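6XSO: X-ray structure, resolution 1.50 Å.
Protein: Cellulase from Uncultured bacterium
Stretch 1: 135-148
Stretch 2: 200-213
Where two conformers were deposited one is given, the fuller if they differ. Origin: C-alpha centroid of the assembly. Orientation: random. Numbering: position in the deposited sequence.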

# COMPACT_ATOMS: atom_id res chain seq x y z
N TRP A 135 -5.57 -10.41 12.39
CA TRP A 135 -6.13 -11.71 12.04
C TRP A 135 -5.48 -12.35 10.83
O TRP A 135 -5.55 -13.58 10.69
N ILE A 136 -4.85 -11.57 9.96
CA ILE A 136 -4.14 -12.08 8.79
C ILE A 136 -2.66 -12.14 9.17
O ILE A 136 -2.03 -11.10 9.36
N LYS A 137 -2.12 -13.35 9.30
CA LYS A 137 -0.72 -13.52 9.68
C LYS A 137 0.02 -14.40 8.69
O LYS A 137 -0.54 -15.33 8.11
N ALA A 138 1.32 -14.10 8.54
CA ALA A 138 2.21 -14.89 7.69
C ALA A 138 2.63 -16.12 8.47
O ALA A 138 3.73 -16.22 9.03
N ASP A 139 1.69 -17.07 8.54
CA ASP A 139 1.81 -18.30 9.31
C ASP A 139 0.91 -19.27 8.58
O ASP A 139 -0.26 -18.93 8.33
N GLU A 140 1.44 -20.41 8.14
CA GLU A 140 0.67 -21.27 7.24
C GLU A 140 -0.57 -21.84 7.93
O GLU A 140 -1.58 -22.09 7.27
N ALA A 141 -0.52 -22.05 9.24
CA ALA A 141 -1.74 -22.48 9.94
C ALA A 141 -2.79 -21.36 9.94
O ALA A 141 -3.99 -21.62 9.76
N ASN A 142 -2.36 -20.12 10.12
CA ASN A 142 -3.29 -19.00 10.02
C ASN A 142 -3.88 -18.91 8.61
O ASN A 142 -5.09 -18.72 8.45
N TYR A 143 -3.03 -19.05 7.59
CA TYR A 143 -3.53 -19.05 6.22
C TYR A 143 -4.56 -20.15 6.01
O TYR A 143 -5.64 -19.91 5.46
N ASN A 144 -4.25 -21.39 6.41
CA ASN A 144 -5.21 -22.47 6.17
C ASN A 144 -6.53 -22.18 6.87
O ASN A 144 -7.61 -22.49 6.35
N GLN A 145 -6.46 -21.61 8.07
CA GLN A 145 -7.67 -21.34 8.84
C GLN A 145 -8.51 -20.23 8.22
O GLN A 145 -9.74 -20.32 8.18
N ASN A 146 -7.85 -19.19 7.71
CA ASN A 146 -8.53 -17.95 7.33
C ASN A 146 -8.68 -17.77 5.82
O ASN A 146 -9.27 -16.77 5.38
N LYS A 147 -8.18 -18.72 5.02
CA LYS A 147 -8.25 -18.62 3.57
C LYS A 147 -9.68 -18.32 3.10
O LYS A 147 -9.90 -17.44 2.27
N ALA A 148 -10.66 -19.07 3.61
CA ALA A 148 -12.03 -18.89 3.13
C ALA A 148 -12.56 -17.50 3.44
O ALA A 148 -13.19 -16.86 2.58
N THR A 200 9.84 -20.64 6.89
CA THR A 200 9.26 -21.38 5.77
C THR A 200 7.75 -21.30 5.80
O THR A 200 7.11 -21.16 4.74
N SER A 201 7.15 -21.38 6.99
CA SER A 201 5.71 -21.25 7.14
C SER A 201 5.24 -19.89 6.67
O SER A 201 4.21 -19.76 6.00
N ALA A 202 6.02 -18.86 7.01
CA ALA A 202 5.63 -17.48 6.73
C ALA A 202 5.59 -17.21 5.24
O ALA A 202 4.62 -16.61 4.74
N TYR A 203 6.60 -17.66 4.50
CA TYR A 203 6.60 -17.41 3.05
C TYR A 203 5.55 -18.26 2.35
O TYR A 203 4.93 -17.80 1.39
N ASN A 204 5.30 -19.48 2.83
CA ASN A 204 4.17 -20.24 2.28
C ASN A 204 2.86 -19.49 2.49
O ASN A 204 1.98 -19.50 1.61
N ALA A 205 2.68 -18.88 3.66
CA ALA A 205 1.45 -18.13 3.95
C ALA A 205 1.33 -16.88 3.09
O ALA A 205 0.26 -16.60 2.54
N ILE A 206 2.41 -16.09 2.99
CA ILE A 206 2.41 -14.94 2.09
C ILE A 206 1.98 -15.37 0.70
O ILE A 206 1.11 -14.76 0.08
N ASN A 207 2.61 -16.42 0.18
CA ASN A 207 2.33 -16.84 -1.18
C ASN A 207 0.92 -17.39 -1.31
O ASN A 207 0.27 -17.15 -2.33
N GLY A 208 0.42 -18.04 -0.26
CA GLY A 208 -0.96 -18.51 -0.26
C GLY A 208 -1.97 -17.38 -0.26
O GLY A 208 -2.92 -17.39 -1.04
N TYR A 209 -1.77 -16.38 0.61
CA TYR A 209 -2.68 -15.23 0.61
C TYR A 209 -2.63 -14.50 -0.73
O TYR A 209 -3.67 -14.07 -1.25
N ALA A 210 -1.44 -14.38 -1.32
CA ALA A 210 -1.31 -13.73 -2.63
C ALA A 210 -2.12 -14.47 -3.69
O ALA A 210 -2.84 -13.84 -4.48
N ARG A 211 -2.00 -15.80 -3.74
CA ARG A 211 -2.78 -16.63 -4.66
C ARG A 211 -4.27 -16.48 -4.40
O ARG A 211 -5.07 -16.33 -5.34
N SER A 212 -4.66 -16.55 -3.13
CA SER A 212 -6.06 -16.45 -2.77
C SER A 212 -6.65 -15.13 -3.22
O SER A 212 -7.77 -15.08 -3.72
N PHE A 213 -5.90 -14.03 -3.03
CA PHE A 213 -6.32 -12.70 -3.45
C PHE A 213 -6.56 -12.66 -4.94
O PHE A 213 -7.63 -12.25 -5.40

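How does the loop ahead of the first helix meet the second? Ile-136 (chi1 m, chi2 t) lays its CG2 over one face of the Tyr-209 ring, 3.8 Å from the ring centroid, a CH-pi contact only 15° off the ring normal. Lys-137, rotamer m, points away; its backbone serves instead, with Lys-137 O 3.5 Å from Tyr-209 CE2 at the ring edge. Ala-138 is small enough to let the chains come close: its CB lies 4.1 Å from Ala-202 CB and 4.0 Å from Ile-206 CG1, while Ala-138 O receives a CA-H...O contact from Ala-202 CA at 3.2 Å.

What holds the start of the helix in place? Asp-139, chi1 t, turns away from the second stretch and caps its own helix: OD1 accepts from Asn-142 N at 3.1 Å and, weakly, from Ala-141 N at 3.0 Å. Its backbone faces the partner helix, with Asp-139 N 3.2 Å from Ala-205 CB. The next amide is taken up across the contact, since Glu-140 N donates to Ser-201 OG (chi1 t) at 2.8 Å. Glu-140 extends its side chain with chi1 and chi2 both t, so that OE1 accepts from Asn-204 ND2 at 2.9 Å; Asn-204 is in the m rotamer.

Why does Asn-142 matter although it covers so little surface? Its t rotamer brings OD1 to the edge of the Tyr-209 ring, where Tyr-209 OH donates to Asn-142 OD1 at 2.7 Å. The same oxygen accepts from Lys-137 N at 3.0 Å, and Asn-142 ND2 donates to Trp-135 O at 3.0 Å, so one side chain ties the loop, its helix and the opposing tyrosine together.

Which side chain of the first helix is most covered by the second? Tyr-143, chi1 t, points toward the second helix and fits as a knob among Ala-205, Gly-208, Tyr-209 and Ser-212. Gly-208 CA lies over one ring face, 3.9 Å from the Tyr-143 centroid; a CB there would fall 2.6 Å from Tyr-143 CE2, a clash. The Tyr-143 edge meets the Tyr-209 face opposite Ile-136, with planes at 75° and CD1 of Tyr-143 3.7 Å from CD2 of Tyr-209, whose chi1 is m.

What lies around the Tyr-143 hydroxyl and beyond? Tyr-143 OH lies 2.8 Å from Ser-212 OG and 2.8 Å from the oxygen of water 1, which accepts from Arg-211 NH2 at 2.7 Å. Asn-146 (chi1 m) sets CB 3.4 Å from Tyr-209 OH. Lys-147, extended from a t chi1, passes its CG 3.7 Å from Ser-212 OG, and its NZ donates weakly to the oxygen of water 1 at 3.3 Å.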

# COMPACT_ATOMS: atom_id res chain seq x y z
CB TRP A 135 -7.66 -11.66 11.89
CG TRP A 135 -8.23 -10.90 10.75
CD1 TRP A 135 -8.46 -9.56 10.70
CD2 TRP A 135 -8.69 -11.43 9.50
NE1 TRP A 135 -9.02 -9.21 9.49
CE2 TRP A 135 -9.19 -10.35 8.75
CE3 TRP A 135 -8.73 -12.71 8.95
CZ2 TRP A 135 -9.71 -10.52 7.47
CZ3 TRP A 135 -9.25 -12.87 7.68
CH2 TRP A 135 -9.74 -11.78 6.95
CB ILE A 136 -4.36 -11.22 7.55
CG1 ILE A 136 -5.85 -11.10 7.24
CG2 ILE A 136 -3.59 -11.79 6.36
CD1 ILE A 136 -6.16 -10.12 6.12
CB LYS A 137 -0.60 -14.14 11.08
CG LYS A 137 -1.29 -13.34 12.17
CD LYS A 137 -0.82 -13.81 13.54
CE LYS A 137 -1.42 -13.03 14.68
NZ LYS A 137 -1.09 -11.58 14.61
CB ALA A 138 3.41 -14.06 7.25
CB ASP A 139 1.34 -18.08 10.73
CG ASP A 139 1.38 -19.35 11.56
OD1 ASP A 139 0.53 -20.25 11.36
OD2 ASP A 139 2.30 -19.48 12.40
CB GLU A 140 1.54 -22.38 6.64
CG GLU A 140 0.87 -23.05 5.45
CD GLU A 140 1.79 -23.99 4.71
OE1 GLU A 140 2.99 -23.99 5.02
OE2 GLU A 140 1.25 -24.72 3.85
CB ALA A 141 -1.41 -22.94 11.36
CB ASN A 142 -2.53 -17.71 10.37
CG ASN A 142 -3.39 -16.45 10.25
OD1 ASN A 142 -3.62 -15.96 9.15
ND2 ASN A 142 -3.83 -15.92 11.38
CB TYR A 143 -2.39 -19.18 5.20
CG TYR A 143 -2.95 -19.36 3.80
CD1 TYR A 143 -3.65 -18.33 3.17
CD2 TYR A 143 -2.79 -20.55 3.11
CE1 TYR A 143 -4.18 -18.51 1.90
CE2 TYR A 143 -3.30 -20.72 1.85
CZ TYR A 143 -3.99 -19.70 1.24
OH TYR A 143 -4.53 -19.94 -0.02
CB ASN A 144 -4.63 -23.81 6.63
CG ASN A 144 -3.50 -24.30 5.74
OD1 ASN A 144 -3.39 -23.90 4.58
ND2 ASN A 144 -2.66 -25.18 6.28
CB GLN A 145 -7.28 -20.94 10.26
CG GLN A 145 -8.44 -20.48 11.12
CD GLN A 145 -7.99 -19.90 12.45
OE1 GLN A 145 -7.53 -20.62 13.33
NE2 GLN A 145 -8.12 -18.58 12.58
CB ASN A 146 -7.75 -16.76 7.91
CG ASN A 146 -7.91 -16.65 9.40
OD1 ASN A 146 -8.89 -17.11 9.97
ND2 ASN A 146 -6.94 -16.04 10.04
CB LYS A 147 -7.75 -19.94 2.96
CG LYS A 147 -8.04 -20.13 1.48
CD LYS A 147 -7.49 -21.46 0.94
CE LYS A 147 -8.06 -21.75 -0.44
NZ LYS A 147 -7.14 -22.55 -1.30
CB ALA A 148 -12.94 -19.95 3.75
CB THR A 200 9.76 -22.83 5.84
OG1 THR A 200 11.18 -22.86 5.66
CG2 THR A 200 9.09 -23.69 4.78
CB SER A 201 5.34 -21.46 8.61
OG SER A 201 3.93 -21.49 8.81
CB ALA A 202 6.61 -16.56 7.43
CB TYR A 203 8.01 -17.55 2.47
CG TYR A 203 8.97 -16.57 3.11
CD1 TYR A 203 8.73 -15.20 3.07
CD2 TYR A 203 10.10 -17.00 3.75
CE1 TYR A 203 9.59 -14.31 3.68
CE2 TYR A 203 10.97 -16.11 4.35
CZ TYR A 203 10.71 -14.76 4.32
OH TYR A 203 11.55 -13.86 4.93
CB ASN A 204 4.08 -21.61 2.96
CG ASN A 204 5.11 -22.60 2.44
OD1 ASN A 204 5.88 -22.32 1.51
ND2 ASN A 204 5.15 -23.78 3.06
CB ALA A 205 1.40 -17.76 5.43
CB ILE A 206 3.80 -14.26 2.06
CG1 ILE A 206 4.09 -13.56 3.39
CG2 ILE A 206 3.86 -13.30 0.85
CD1 ILE A 206 3.33 -12.29 3.61
CB ASN A 207 3.37 -17.85 -1.64
CG ASN A 207 4.75 -17.25 -1.75
OD1 ASN A 207 4.90 -16.03 -1.91
ND2 ASN A 207 5.77 -18.08 -1.66
CB TYR A 209 -2.34 -14.30 1.77
CG TYR A 209 -2.95 -14.70 3.10
CD1 TYR A 209 -4.32 -14.65 3.29
CD2 TYR A 209 -2.15 -15.11 4.18
CE1 TYR A 209 -4.90 -15.01 4.49
CE2 TYR A 209 -2.72 -15.45 5.40
CZ TYR A 209 -4.09 -15.40 5.54
OH TYR A 209 -4.74 -15.70 6.71
CB ALA A 210 0.16 -13.62 -3.02
CB ARG A 211 -2.44 -18.10 -4.43
CG ARG A 211 -1.19 -18.65 -5.06
CD ARG A 211 -1.29 -20.19 -5.14
NE ARG A 211 -1.66 -20.86 -3.88
CZ ARG A 211 -0.82 -21.13 -2.88
NH1 ARG A 211 0.46 -20.78 -2.95
NH2 ARG A 211 -1.25 -21.76 -1.79
CB SER A 212 -6.23 -16.61 -1.26
OG SER A 212 -6.26 -17.98 -0.88
CB PHE A 213 -5.23 -11.71 -3.05
CG PHE A 213 -5.26 -10.39 -3.76
CD1 PHE A 213 -6.28 -9.48 -3.55
CD2 PHE A 213 -4.21 -10.03 -4.59
CE1 PHE A 213 -6.27 -8.23 -4.18
CE2 PHE A 213 -4.17 -8.80 -5.21
CZ PHE A 213 -5.20 -7.89 -5.00
O HOH W 1 -3.92 -22.01 -1.75